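Local coordinates for hydrolase (Burkholderia cenocepacia, PDB 4QKU), which probably hydrolyses fumarylacetoacetate to fumarate and acetoacetate, the last step of phenylalanine and tyrosine breakdown, as a metal-dependent member of the FAH family, at residues B[23-28]-B[37-42]; B[239-244]-B[348-353]; B[317-322]-B[341-346]; B[326-331]-B[409-414]. All blocks are in the same frame, centred on the assembly; numbering follows the deposited sequence.

How the interactions relate
Interaction 1 comes first along the chain, in the loops that precede strand 44-49 of the N-terminal part; the other three lie within the fumarylacetoacetate hydrolase C-terminal region. Both segments of interaction 3 fall between those of interaction 2, and the segments of interaction 4 alternate with those of both. Interactions 2 and 3 are neighbours, their centres about 17 Å apart, and touch where Met349 of helix 349-357 packs on Phe318 and Phe342. Strand 317-327 carries interaction 3 near one end and interaction 4, which joins it to strand 412-421 of the same sheet, near the other; their centres are about 26 Å apart. Interactions 2 and 4, centres about 38 Å apart, lie on opposite sides of the chain's centre.

Interaction 1: B[23-28]-B[37-42]; sequences RKSWIE and FPIQNL
In the irregular N-terminal loops leading to strand 44-49, Arg23, Lys24 and Ser25 lie against Ile39 and Gln40 in a largely buried loop-to-loop contact. The polar link is the amide of Gln40: its NE2 donates to Arg23 O at 2.8 Å, a bent bond (143° at the hydrogen) with the donor somewhat tilted from the carbonyl plane. A bend at chi2 (78°) turns the Gln40 amide back toward Arg23, and NE2 also donates to Asp20 O. Water 1 extends the link, accepting from Lys24 NZ at 2.8 Å and lying within hydrogen-bonding distance of both Gln40 OE1 and Arg23 O. Both segments precede the first strand of the five-stranded antiparallel sheet, and Ser25 and Ile27 also rest on Leu60 of strand 55-60. Ile39 supplies the apolar half with two branches: CG2 meets Arg23 CG at 3.9 Å, with Arg23 O as a second neighbour, while CD1 reaches Ser25 CB at 4.0 Å. With its OG anti to the backbone N (chi1 -167°), Ser25 accepts from Ile27 N at 3.1 Å in an ST turn, and the same hydroxyl bonds to Phe112 O. The guanidinium of Arg23 leads away from Ile39 to Ser109.

Interaction 2: B[239-244]-B[348-353]; sequences IACEDA and TMAQQL
The backbones of Ala244 and Ala350 come within 5.0 Å at their CA atoms, where the helically wound but irregular residues 241-244 meet the first turn of helix 349-357. Small side chains permit this approach. Ala244 CB points at the helix and lies 3.5 Å from Ala350 O, with the two methyl groups 3.9 Å apart. Ala350 CB in turn comes to 3.8 Å from Cys241 O. On one flank the thiol of Cys241, its SG anti to the backbone N (chi1 -174°), touches Gln351 CG at 4.1 Å. Along the helix from there, Leu353 divides its isobutyl group between two partners: CD2 approaches Ala244 O at 3.5 Å, whereas CG and CD1 take the tip of Ile239, whose CD1 is 4.0 Å from Leu353 CG. No hydrogen bond joins the two segments; the contact is buried and made largely by methyl groups against one another and against backbone carbonyls. Outside the segments, Ile239 N bonds to Thr357 OG1, later in the helix. The helix start is fixed by a capping box, in which Thr348 OG1 accepts from Gln351 N and Gln351 OE1 accepts from Thr348 N at 3.0 Å, the latter bond lying in the carbonyl plane on a lone pair. Gln351 NE2 carries this network on to Leu310 O and Gln302. The loop between strands 219-229 and 248-259 thus packs on helix 349-357, while Met349 and Leu353 of the helix reach Ile248 on strand 248-259 and Gln352 touches Phe227 on strand 219-229.

Interaction 3: B[317-322]-B[341-346]; sequences AFDIAL and NFRHMY
Ala321 and Asn341 form an antiparallel, non-hydrogen-bonded pair where strands 317-327 and 335-341 separate, and an Asx turn carries residues 341-346 on from the strand end. The hydrogen bonds gather on Asn341 and its neighbour. With CG anti to the backbone N (chi1 -167°), the Asn341 amide is set between Asp319 and Ile320. Its OD1 accepts from Arg343 N at 2.8 Å, in the carbonyl plane on a lone pair, closing the turn, and takes a second, weak bond from Ile320 N. Asn341 ND2 donates to Asp319 OD1 at 2.9 Å, with carboxylate and amide planes 42° apart, while Phe342 N donates to Ile320 O at 2.9 Å. Charge adds a long salt bridge: Asp319 OD2, 3.9 Å from Arg343 NH1, stands off the guanidinium plane and is held by charge alone. The apolar contacts centre on Phe342, whose CB meets Ile320 CB at 3.8 Å. Phe342 also packs on Met251 of strand 248-259 and Thr225 of strand 219-229, about 7 Å by side chain from Glu224, a predicted calcium ligand. Phe318 O lies at the edge of the Phe342 ring, 3.6 Å from CD2; water 2 sits over one face and donates to Phe342 O at 2.7 Å.

Interaction 4: B[326-331]-B[409-414]; sequences LRAEGA and DGDELT
Leu326 and Leu413 stand next to each other on one face of the sheet, as a non-hydrogen-bonded pair of the antiparallel strands 317-327 and 412-421. Leu413 CD1 meets Leu326 CB at 4.0 Å, and both its methyls approach Leu326 CG. Next along, Arg327 and Glu412 form the hydrogen-bonded pair, with two backbone hydrogen bonds, Arg327 N to Glu412 O and Glu412 N to Arg327 O, both 2.9 Å; their side chains project from the other face. Bent at chi3 (-65°), the arginine keeps its NE 4.4 Å from Glu412 OE1, beyond a salt bridge; water 3 spans the gap, accepting from NE and donating to OE1. Arg327 NH1 turns to Ala331 O, which lies in the guanidinium plane, thus tying the strand end to the type II turn 328-331. On the leucine face, the Asp411 carboxylate crosses Leu326, whose CD2 lies 3.8 Å from OD2; that oxygen's charge partner is Arg404, and it also accepts from Glu408 N. Gly410, whose positive phi (92°) suits a residue without a side chain, lies against Glu329, its O 3.9 Å from Glu329 CB. Water 4 accepts from Glu329 N and donates to Asp409 O and, at 2.6 Å, to Asp411 OD1.

Interaction 1: B[23-28]-B[37-42]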
loop_
_atom_site.group_PDB
_atom_site.type_symbol
_atom_site.label_atom_id
_atom_site.label_comp_id
_atom_site.label_asym_id
_atom_site.label_seq_id
_atom_site.Cartn_x
_atom_site.Cartn_y
_atom_site.Cartn_z
ATOM N N ARG B 23 -4.397 -3.500 -40.725
ATOM C CA ARG B 23 -3.407 -4.513 -40.439
ATOM C C ARG B 23 -4.085 -5.790 -39.919
ATOM O O ARG B 23 -5.088 -5.748 -39.190
ATOM C CB ARG B 23 -2.360 -3.968 -39.448
ATOM C CG ARG B 23 -1.093 -4.786 -39.412
ATOM C CD ARG B 23 0.042 -4.044 -38.741
ATOM N NE ARG B 23 0.639 -3.030 -39.606
ATOM C CZ ARG B 23 1.759 -2.362 -39.326
ATOM N NH1 ARG B 23 2.438 -2.582 -38.191
ATOM N NH2 ARG B 23 2.210 -1.446 -40.166
ATOM N N LYS B 24 -3.520 -6.932 -40.306
ATOM C CA LYS B 24 -4.050 -8.255 -39.929
ATOM C C LYS B 24 -2.897 -9.202 -39.653
ATOM O O LYS B 24 -1.780 -8.982 -40.137
ATOM C CB LYS B 24 -4.917 -8.837 -41.071
ATOM C CG LYS B 24 -6.105 -7.990 -41.490
ATOM C CD LYS B 24 -7.169 -7.926 -40.398
ATOM C CE LYS B 24 -7.942 -6.627 -40.476
ATOM N NZ LYS B 24 -8.890 -6.492 -39.349
ATOM N N SER B 25 -3.197 -10.292 -38.940
ATOM C CA SER B 25 -2.215 -11.321 -38.630
ATOM C C SER B 25 -2.416 -12.648 -39.376
ATOM O O SER B 25 -3.529 -12.995 -39.798
ATOM C CB SER B 25 -2.226 -11.580 -37.137
ATOM O OG SER B 25 -1.101 -12.352 -36.755
ATOM N N TRP B 26 -1.312 -13.382 -39.534
ATOM C CA TRP B 26 -1.362 -14.770 -40.023
ATOM C C TRP B 26 -1.822 -15.747 -38.894
ATOM O O TRP B 26 -2.124 -16.924 -39.150
ATOM C CB TRP B 26 -0.023 -15.216 -40.620
ATOM C CG TRP B 26 1.188 -14.898 -39.793
ATOM C CD1 TRP B 26 2.047 -13.850 -39.961
ATOM C CD2 TRP B 26 1.686 -15.636 -38.685
ATOM N NE1 TRP B 26 3.047 -13.891 -39.027
ATOM C CE2 TRP B 26 2.848 -14.979 -38.227
ATOM C CE3 TRP B 26 1.273 -16.796 -38.039
ATOM C CZ2 TRP B 26 3.594 -15.445 -37.161
ATOM C CZ3 TRP B 26 2.035 -17.259 -36.956
ATOM C CH2 TRP B 26 3.170 -16.584 -36.538
ATOM N N ILE B 27 -1.905 -15.240 -37.672
ATOM C CA ILE B 27 -2.697 -15.886 -36.641
ATOM C C ILE B 27 -4.128 -15.456 -36.869
ATOM O O ILE B 27 -4.550 -14.368 -36.443
ATOM C CB ILE B 27 -2.196 -15.505 -35.235
ATOM C CG1 ILE B 27 -0.826 -16.141 -35.044
ATOM C CG2 ILE B 27 -3.144 -15.986 -34.153
ATOM C CD1 ILE B 27 -0.021 -15.500 -33.960
ATOM N N GLU B 28 -4.868 -16.337 -37.539
ATOM C CA GLU B 28 -6.177 -16.016 -38.083
ATOM C C GLU B 28 -7.232 -15.661 -37.036
ATOM O O GLU B 28 -8.114 -14.855 -37.293
ATOM C CB GLU B 28 -6.697 -17.176 -38.963
ATOM C CG GLU B 28 -7.877 -16.788 -39.866
ATOM C CD GLU B 28 -7.555 -15.637 -40.825
ATOM O OE1 GLU B 28 -6.485 -15.690 -41.522
ATOM O OE2 GLU B 28 -8.374 -14.687 -40.910
ATOM N N PHE B 37 -8.171 -9.601 -28.896
ATOM C CA PHE B 37 -6.742 -9.541 -29.053
ATOM C C PHE B 37 -6.301 -9.534 -30.512
ATOM O O PHE B 37 -5.499 -10.381 -30.911
ATOM C CB PHE B 37 -6.123 -10.745 -28.340
ATOM C CG PHE B 37 -6.527 -10.857 -26.897
ATOM C CD1 PHE B 37 -6.223 -9.833 -25.999
ATOM C CD2 PHE B 37 -7.236 -11.968 -26.437
ATOM C CE1 PHE B 37 -6.595 -9.929 -24.666
ATOM C CE2 PHE B 37 -7.613 -12.072 -25.108
ATOM C CZ PHE B 37 -7.288 -11.048 -24.214
ATOM N N PRO B 38 -6.797 -8.559 -31.307
ATOM C CA PRO B 38 -6.298 -8.400 -32.662
ATOM C C PRO B 38 -4.861 -7.930 -32.670
ATOM O O PRO B 38 -4.273 -7.690 -31.612
ATOM C CB PRO B 38 -7.177 -7.282 -33.207
ATOM C CG PRO B 38 -7.388 -6.416 -32.027
ATOM C CD PRO B 38 -7.608 -7.387 -30.912
ATOM N N ILE B 39 -4.300 -7.776 -33.858
ATOM C CA ILE B 39 -2.926 -7.316 -33.955
ATOM C C ILE B 39 -2.782 -5.855 -33.499
ATOM O O ILE B 39 -1.694 -5.415 -33.120
ATOM C CB ILE B 39 -2.334 -7.569 -35.360
ATOM C CG1 ILE B 39 -0.805 -7.546 -35.281
ATOM C CG2 ILE B 39 -2.872 -6.568 -36.369
ATOM C CD1 ILE B 39 -0.138 -8.239 -36.442
ATOM N N GLN B 40 -3.895 -5.126 -33.498
ATOM C CA GLN B 40 -3.917 -3.726 -33.081
ATOM C C GLN B 40 -3.773 -3.544 -31.581
ATOM O O GLN B 40 -3.461 -2.451 -31.129
ATOM C CB GLN B 40 -5.221 -3.048 -33.529
ATOM C CG GLN B 40 -5.327 -2.745 -35.031
ATOM C CD GLN B 40 -5.669 -3.953 -35.874
ATOM O OE1 GLN B 40 -6.006 -5.017 -35.356
ATOM N NE2 GLN B 40 -5.603 -3.785 -37.200
ATOM N N ASN B 41 -3.972 -4.606 -30.813
ATOM C CA ASN B 41 -3.974 -4.517 -29.356
ATOM C C ASN B 41 -2.617 -4.834 -28.786
ATOM O O ASN B 41 -1.863 -3.911 -28.464
ATOM C CB ASN B 41 -5.048 -5.448 -28.805
ATOM C CG ASN B 41 -5.219 -5.328 -27.319
ATOM O OD1 ASN B 41 -4.558 -4.521 -26.659
ATOM N ND2 ASN B 41 -6.154 -6.112 -26.780
ATOM N N LEU B 42 -2.276 -6.116 -28.687
ATOM C CA LEU B 42 -0.960 -6.553 -28.165
ATOM C C LEU B 42 -0.705 -6.158 -26.693
ATOM O O LEU B 42 0.221 -5.435 -26.385
ATOM C CB LEU B 42 0.170 -6.047 -29.051
ATOM C CG LEU B 42 0.140 -6.551 -30.486
ATOM C CD1 LEU B 42 1.120 -5.757 -31.338
ATOM C CD2 LEU B 42 0.456 -8.031 -30.601
HETATM O O HOH W 1 -7.334 -6.612 -37.012
#

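Interaction 2: B[239-244]-B[348-353]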
loop_
_atom_site.group_PDB
_atom_site.type_symbol
_atom_site.label_atom_id
_atom_site.label_comp_id
_atom_site.label_asym_id
_atom_site.label_seq_id
_atom_site.Cartn_x
_atom_site.Cartn_y
_atom_site.Cartn_z
ATOM N N ILE B 239 4.447 15.144 -10.408
ATOM C CA ILE B 239 4.295 14.951 -11.862
ATOM C C ILE B 239 3.283 15.969 -12.348
ATOM O O ILE B 239 2.155 15.999 -11.839
ATOM C CB ILE B 239 3.782 13.535 -12.208
ATOM C CG1 ILE B 239 4.678 12.445 -11.597
ATOM C CG2 ILE B 239 3.722 13.346 -13.717
ATOM C CD1 ILE B 239 4.062 11.073 -11.598
ATOM N N ALA B 240 3.714 16.829 -13.272
ATOM C CA ALA B 240 2.867 17.876 -13.852
ATOM C C ALA B 240 1.752 17.215 -14.617
ATOM O O ALA B 240 1.970 16.177 -15.263
ATOM C CB ALA B 240 3.671 18.755 -14.781
ATOM N N CYS B 241 0.550 17.751 -14.504
ATOM C CA CYS B 241 -0.604 17.141 -15.149
ATOM C C CYS B 241 -0.344 16.823 -16.620
ATOM O O CYS B 241 -0.717 15.777 -17.096
ATOM C CB CYS B 241 -1.824 18.044 -15.012
ATOM S SG CYS B 241 -3.301 17.262 -15.651
ATOM N N GLU B 242 0.346 17.715 -17.302
ATOM C CA GLU B 242 0.651 17.568 -18.723
ATOM C C GLU B 242 1.676 16.455 -19.048
ATOM O O GLU B 242 1.754 16.012 -20.186
ATOM C CB GLU B 242 1.193 18.900 -19.271
ATOM C CG GLU B 242 2.569 19.251 -18.701
ATOM C CD GLU B 242 3.056 20.671 -19.015
ATOM O OE1 GLU B 242 3.430 20.995 -20.179
ATOM O OE2 GLU B 242 3.107 21.449 -18.036
ATOM N N ASP B 243 2.504 16.070 -18.083
ATOM C CA ASP B 243 3.477 15.014 -18.295
ATOM C C ASP B 243 2.936 13.683 -17.825
ATOM O O ASP B 243 3.582 12.653 -18.045
ATOM C CB ASP B 243 4.771 15.283 -17.506
ATOM C CG ASP B 243 5.477 16.593 -17.925
ATOM O OD1 ASP B 243 5.360 17.009 -19.098
ATOM O OD2 ASP B 243 6.151 17.209 -17.065
ATOM N N ALA B 244 1.760 13.683 -17.186
ATOM C CA ALA B 244 1.289 12.500 -16.439
ATOM C C ALA B 244 1.138 11.252 -17.262
ATOM O O ALA B 244 1.516 10.181 -16.836
ATOM C CB ALA B 244 -0.028 12.793 -15.707
ATOM N N THR B 348 -9.701 12.646 -15.091
ATOM C CA THR B 348 -8.944 11.774 -15.948
ATOM C C THR B 348 -7.819 11.103 -15.208
ATOM O O THR B 348 -7.441 11.511 -14.102
ATOM C CB THR B 348 -8.323 12.562 -17.104
ATOM O OG1 THR B 348 -7.480 13.594 -16.588
ATOM C CG2 THR B 348 -9.413 13.185 -17.934
ATOM N N MET B 349 -7.212 10.127 -15.873
ATOM C CA MET B 349 -6.017 9.469 -15.346
ATOM C C MET B 349 -4.894 10.455 -15.093
ATOM O O MET B 349 -4.232 10.419 -14.072
ATOM C CB MET B 349 -5.572 8.359 -16.296
ATOM C CG MET B 349 -6.597 7.202 -16.369
ATOM S SD MET B 349 -5.966 5.840 -17.359
ATOM C CE MET B 349 -6.045 6.606 -18.990
ATOM N N ALA B 350 -4.693 11.366 -16.025
ATOM C CA ALA B 350 -3.670 12.367 -15.874
ATOM C C ALA B 350 -3.898 13.175 -14.627
ATOM O O ALA B 350 -2.944 13.454 -13.909
ATOM C CB ALA B 350 -3.637 13.271 -17.091
ATOM N N GLN B 351 -5.145 13.585 -14.385
ATOM C CA GLN B 351 -5.458 14.461 -13.253
ATOM C C GLN B 351 -5.322 13.709 -11.962
ATOM O O GLN B 351 -4.890 14.260 -10.938
ATOM C CB GLN B 351 -6.878 15.027 -13.373
ATOM C CG GLN B 351 -7.060 15.978 -14.555
ATOM C CD GLN B 351 -8.513 16.412 -14.758
ATOM O OE1 GLN B 351 -9.426 15.575 -14.849
ATOM N NE2 GLN B 351 -8.730 17.714 -14.843
ATOM N N GLN B 352 -5.695 12.433 -11.978
ATOM C CA GLN B 352 -5.546 11.639 -10.780
ATOM C C GLN B 352 -4.069 11.511 -10.451
ATOM O O GLN B 352 -3.680 11.651 -9.298
ATOM C CB GLN B 352 -6.176 10.256 -10.943
ATOM C CG GLN B 352 -7.687 10.279 -11.088
ATOM C CD GLN B 352 -8.297 9.005 -11.665
ATOM O OE1 GLN B 352 -7.626 8.204 -12.320
ATOM N NE2 GLN B 352 -9.605 8.842 -11.450
ATOM N N LEU B 353 -3.238 11.265 -11.450
ATOM C CA LEU B 353 -1.830 11.003 -11.201
ATOM C C LEU B 353 -1.151 12.292 -10.750
ATOM O O LEU B 353 -0.302 12.296 -9.817
ATOM C CB LEU B 353 -1.160 10.397 -12.445
ATOM C CG LEU B 353 0.290 9.987 -12.304
ATOM C CD1 LEU B 353 0.466 9.050 -11.119
ATOM C CD2 LEU B 353 0.824 9.315 -13.561
#

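Interaction 3: B[317-322]-B[341-346]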
loop_
_atom_site.group_PDB
_atom_site.type_symbol
_atom_site.label_atom_id
_atom_site.label_comp_id
_atom_site.label_asym_id
_atom_site.label_seq_id
_atom_site.Cartn_x
_atom_site.Cartn_y
_atom_site.Cartn_z
ATOM N N ALA B 317 -9.738 11.435 -22.144
ATOM C CA ALA B 317 -10.670 10.363 -21.796
ATOM C C ALA B 317 -10.509 9.226 -22.793
ATOM O O ALA B 317 -9.904 9.427 -23.822
ATOM C CB ALA B 317 -12.096 10.874 -21.826
ATOM N N PHE B 318 -11.026 8.031 -22.487
ATOM C CA PHE B 318 -10.982 6.911 -23.422
ATOM C C PHE B 318 -12.326 6.256 -23.523
ATOM O O PHE B 318 -13.050 6.138 -22.541
ATOM C CB PHE B 318 -9.909 5.904 -23.034
ATOM C CG PHE B 318 -8.531 6.458 -23.145
ATOM C CD1 PHE B 318 -7.984 7.188 -22.107
ATOM C CD2 PHE B 318 -7.812 6.319 -24.308
ATOM C CE1 PHE B 318 -6.729 7.763 -22.224
ATOM C CE2 PHE B 318 -6.546 6.872 -24.427
ATOM C CZ PHE B 318 -6.003 7.592 -23.384
ATOM N N ASP B 319 -12.645 5.836 -24.744
ATOM C CA ASP B 319 -13.944 5.285 -25.118
ATOM C C ASP B 319 -13.896 3.771 -24.923
ATOM O O ASP B 319 -13.555 3.015 -25.830
ATOM C CB ASP B 319 -14.209 5.659 -26.568
ATOM C CG ASP B 319 -15.576 5.245 -27.068
ATOM O OD1 ASP B 319 -16.370 4.630 -26.354
ATOM O OD2 ASP B 319 -15.845 5.541 -28.252
ATOM N N ILE B 320 -14.206 3.324 -23.722
ATOM C CA ILE B 320 -14.109 1.902 -23.400
ATOM C C ILE B 320 -15.476 1.480 -22.931
ATOM O O ILE B 320 -15.919 1.893 -21.860
ATOM C CB ILE B 320 -13.100 1.627 -22.281
ATOM C CG1 ILE B 320 -11.707 2.149 -22.660
ATOM C CG2 ILE B 320 -13.010 0.130 -22.021
ATOM C CD1 ILE B 320 -10.694 2.104 -21.543
ATOM N N ALA B 321 -16.160 0.699 -23.770
ATOM C CA ALA B 321 -17.434 0.089 -23.388
ATOM C C ALA B 321 -17.162 -0.933 -22.273
ATOM O O ALA B 321 -16.162 -1.664 -22.327
ATOM C CB ALA B 321 -18.073 -0.586 -24.572
ATOM N N LEU B 322 -18.012 -0.925 -21.250
ATOM C CA LEU B 322 -17.809 -1.786 -20.086
ATOM C C LEU B 322 -19.086 -2.520 -19.793
ATOM O O LEU B 322 -20.168 -1.964 -19.947
ATOM C CB LEU B 322 -17.420 -0.962 -18.844
ATOM C CG LEU B 322 -16.088 -0.241 -18.944
ATOM C CD1 LEU B 322 -15.963 0.840 -17.889
ATOM C CD2 LEU B 322 -14.951 -1.241 -18.843
ATOM N N ASN B 341 -19.650 3.175 -19.868
ATOM C CA ASN B 341 -18.448 3.506 -20.610
ATOM C C ASN B 341 -17.481 4.322 -19.760
ATOM O O ASN B 341 -17.909 5.163 -18.959
ATOM C CB ASN B 341 -18.823 4.265 -21.896
ATOM C CG ASN B 341 -17.661 4.365 -22.887
ATOM O OD1 ASN B 341 -16.657 5.021 -22.638
ATOM N ND2 ASN B 341 -17.808 3.718 -24.024
ATOM N N PHE B 342 -16.184 4.092 -19.977
ATOM C CA PHE B 342 -15.120 4.810 -19.272
ATOM C C PHE B 342 -15.053 6.313 -19.556
ATOM O O PHE B 342 -14.605 7.078 -18.704
ATOM C CB PHE B 342 -13.758 4.196 -19.626
ATOM C CG PHE B 342 -12.609 4.708 -18.792
ATOM C CD1 PHE B 342 -12.634 4.588 -17.404
ATOM C CD2 PHE B 342 -11.496 5.285 -19.382
ATOM C CE1 PHE B 342 -11.588 5.050 -16.625
ATOM C CE2 PHE B 342 -10.439 5.735 -18.596
ATOM C CZ PHE B 342 -10.488 5.604 -17.218
ATOM N N ARG B 343 -15.466 6.725 -20.752
ATOM C CA ARG B 343 -15.337 8.099 -21.213
ATOM C C ARG B 343 -16.050 9.133 -20.342
ATOM O O ARG B 343 -15.735 10.306 -20.417
ATOM C CB ARG B 343 -15.876 8.216 -22.639
ATOM C CG ARG B 343 -17.402 8.104 -22.756
ATOM C CD ARG B 343 -17.875 8.161 -24.201
ATOM N NE ARG B 343 -17.440 9.400 -24.848
ATOM C CZ ARG B 343 -17.384 9.614 -26.167
ATOM N NH1 ARG B 343 -17.740 8.667 -27.035
ATOM N NH2 ARG B 343 -16.969 10.787 -26.628
ATOM N N HIS B 344 -17.003 8.706 -19.520
ATOM C CA HIS B 344 -17.803 9.617 -18.666
ATOM C C HIS B 344 -17.147 9.994 -17.312
ATOM O O HIS B 344 -17.737 10.719 -16.537
ATOM C CB HIS B 344 -19.183 8.994 -18.408
ATOM C CG HIS B 344 -19.967 8.764 -19.662
ATOM N ND1 HIS B 344 -20.030 9.693 -20.681
ATOM C CD2 HIS B 344 -20.668 7.680 -20.093
ATOM C CE1 HIS B 344 -20.752 9.202 -21.679
ATOM N NE2 HIS B 344 -21.141 7.980 -21.348
ATOM N N MET B 345 -15.951 9.492 -17.035
ATOM C CA MET B 345 -15.291 9.779 -15.769
ATOM C C MET B 345 -14.975 11.275 -15.689
ATOM O O MET B 345 -14.490 11.849 -16.650
ATOM C CB MET B 345 -14.014 8.961 -15.641
ATOM C CG MET B 345 -14.223 7.454 -15.489
ATOM S SD MET B 345 -15.411 7.053 -14.189
ATOM C CE MET B 345 -14.369 7.085 -12.721
ATOM N N TYR B 346 -15.281 11.883 -14.548
ATOM C CA TYR B 346 -15.160 13.314 -14.385
ATOM C C TYR B 346 -13.700 13.774 -14.228
ATOM O O TYR B 346 -13.337 14.827 -14.709
ATOM C CB TYR B 346 -15.964 13.761 -13.181
ATOM C CG TYR B 346 -16.151 15.251 -13.031
ATOM C CD1 TYR B 346 -15.229 16.009 -12.337
ATOM C CD2 TYR B 346 -17.286 15.891 -13.529
ATOM C CE1 TYR B 346 -15.407 17.371 -12.149
ATOM C CE2 TYR B 346 -17.470 17.252 -13.352
ATOM C CZ TYR B 346 -16.523 17.981 -12.635
ATOM O OH TYR B 346 -16.654 19.328 -12.436
HETATM O O HOH W 2 -12.341 8.349 -19.292
#

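Interaction 4: B[326-331]-B[409-414]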
loop_
_atom_site.group_PDB
_atom_site.type_symbol
_atom_site.label_atom_id
_atom_site.label_comp_id
_atom_site.label_asym_id
_atom_site.label_seq_id
_atom_site.Cartn_x
_atom_site.Cartn_y
_atom_site.Cartn_z
ATOM N N LEU B 326 -23.420 -11.383 -14.096
ATOM C CA LEU B 326 -23.538 -12.221 -12.903
ATOM C C LEU B 326 -24.149 -13.558 -13.318
ATOM O O LEU B 326 -25.229 -13.578 -13.888
ATOM C CB LEU B 326 -24.453 -11.541 -11.874
ATOM C CG LEU B 326 -24.570 -12.137 -10.461
ATOM C CD1 LEU B 326 -25.174 -11.102 -9.537
ATOM C CD2 LEU B 326 -25.427 -13.390 -10.390
ATOM N N ARG B 327 -23.474 -14.662 -12.995
ATOM C CA ARG B 327 -23.969 -16.013 -13.263
ATOM C C ARG B 327 -24.099 -16.765 -11.935
ATOM O O ARG B 327 -23.115 -16.980 -11.257
ATOM C CB ARG B 327 -22.999 -16.765 -14.199
ATOM C CG ARG B 327 -23.478 -18.122 -14.706
ATOM C CD ARG B 327 -22.359 -18.946 -15.350
ATOM N NE ARG B 327 -21.847 -18.321 -16.571
ATOM C CZ ARG B 327 -22.281 -18.535 -17.833
ATOM N NH1 ARG B 327 -23.263 -19.392 -18.115
ATOM N NH2 ARG B 327 -21.724 -17.866 -18.850
ATOM N N ALA B 328 -25.320 -17.169 -11.582
ATOM C CA ALA B 328 -25.544 -18.033 -10.420
ATOM C C ALA B 328 -24.870 -19.360 -10.641
ATOM O O ALA B 328 -24.624 -19.760 -11.778
ATOM C CB ALA B 328 -27.032 -18.234 -10.170
ATOM N N GLU B 329 -24.537 -20.033 -9.554
ATOM C CA GLU B 329 -23.910 -21.323 -9.658
ATOM C C GLU B 329 -24.792 -22.276 -10.476
ATOM O O GLU B 329 -25.975 -22.455 -10.176
ATOM C CB GLU B 329 -23.678 -21.894 -8.271
ATOM C CG GLU B 329 -22.945 -23.230 -8.255
ATOM C CD GLU B 329 -22.303 -23.481 -6.906
ATOM O OE1 GLU B 329 -23.033 -23.397 -5.874
ATOM O OE2 GLU B 329 -21.070 -23.715 -6.872
ATOM N N GLY B 330 -24.196 -22.870 -11.507
ATOM C CA GLY B 330 -24.889 -23.781 -12.392
ATOM C C GLY B 330 -25.822 -23.173 -13.443
ATOM O O GLY B 330 -26.511 -23.929 -14.140
ATOM N N ALA B 331 -25.875 -21.844 -13.568
ATOM C CA ALA B 331 -26.725 -21.228 -14.597
ATOM C C ALA B 331 -26.036 -21.338 -15.951
ATOM O O ALA B 331 -24.810 -21.241 -16.046
ATOM C CB ALA B 331 -27.061 -19.786 -14.276
ATOM N N ASP B 409 -23.352 -16.751 -2.462
ATOM C CA ASP B 409 -22.335 -17.770 -2.526
ATOM C C ASP B 409 -22.490 -18.568 -3.825
ATOM O O ASP B 409 -23.605 -18.931 -4.228
ATOM C CB ASP B 409 -22.413 -18.700 -1.283
ATOM C CG ASP B 409 -21.948 -18.012 0.019
ATOM O OD1 ASP B 409 -21.530 -16.820 -0.014
ATOM O OD2 ASP B 409 -22.003 -18.668 1.090
ATOM N N GLY B 410 -21.370 -18.823 -4.502
ATOM C CA GLY B 410 -21.414 -19.534 -5.771
ATOM C C GLY B 410 -21.521 -18.618 -6.985
ATOM O O GLY B 410 -21.105 -19.014 -8.069
ATOM N N ASP B 411 -22.053 -17.399 -6.834
ATOM C CA ASP B 411 -22.195 -16.488 -7.998
ATOM C C ASP B 411 -20.835 -16.180 -8.575
ATOM O O ASP B 411 -19.879 -16.043 -7.831
ATOM C CB ASP B 411 -22.847 -15.153 -7.615
ATOM C CG ASP B 411 -24.302 -15.280 -7.261
ATOM O OD1 ASP B 411 -24.874 -16.396 -7.427
ATOM O OD2 ASP B 411 -24.883 -14.273 -6.774
ATOM N N GLU B 412 -20.774 -16.054 -9.896
ATOM C CA GLU B 412 -19.595 -15.607 -10.603
ATOM C C GLU B 412 -19.896 -14.217 -11.188
ATOM O O GLU B 412 -20.891 -14.038 -11.896
ATOM C CB GLU B 412 -19.213 -16.579 -11.723
ATOM C CG GLU B 412 -17.942 -16.177 -12.459
ATOM C CD GLU B 412 -17.405 -17.273 -13.376
ATOM O OE1 GLU B 412 -18.121 -17.663 -14.325
ATOM O OE2 GLU B 412 -16.264 -17.750 -13.160
ATOM N N LEU B 413 -19.046 -13.252 -10.836
ATOM C CA LEU B 413 -19.126 -11.866 -11.344
ATOM C C LEU B 413 -18.021 -11.634 -12.329
ATOM O O LEU B 413 -16.865 -11.936 -12.039
ATOM C CB LEU B 413 -18.999 -10.865 -10.208
ATOM C CG LEU B 413 -20.269 -10.562 -9.394
ATOM C CD1 LEU B 413 -21.275 -9.809 -10.249
ATOM C CD2 LEU B 413 -20.901 -11.810 -8.788
ATOM N N THR B 414 -18.376 -11.118 -13.497
ATOM C CA THR B 414 -17.401 -10.872 -14.550
ATOM C C THR B 414 -17.455 -9.412 -15.040
ATOM O O THR B 414 -18.518 -8.868 -15.285
ATOM C CB THR B 414 -17.599 -11.859 -15.728
ATOM O OG1 THR B 414 -17.694 -13.197 -15.210
ATOM C CG2 THR B 414 -16.422 -11.814 -16.674
HETATM O O HOH W 3 -20.153 -16.085 -15.654
HETATM O O HOH W 4 -24.838 -18.951 -6.774
#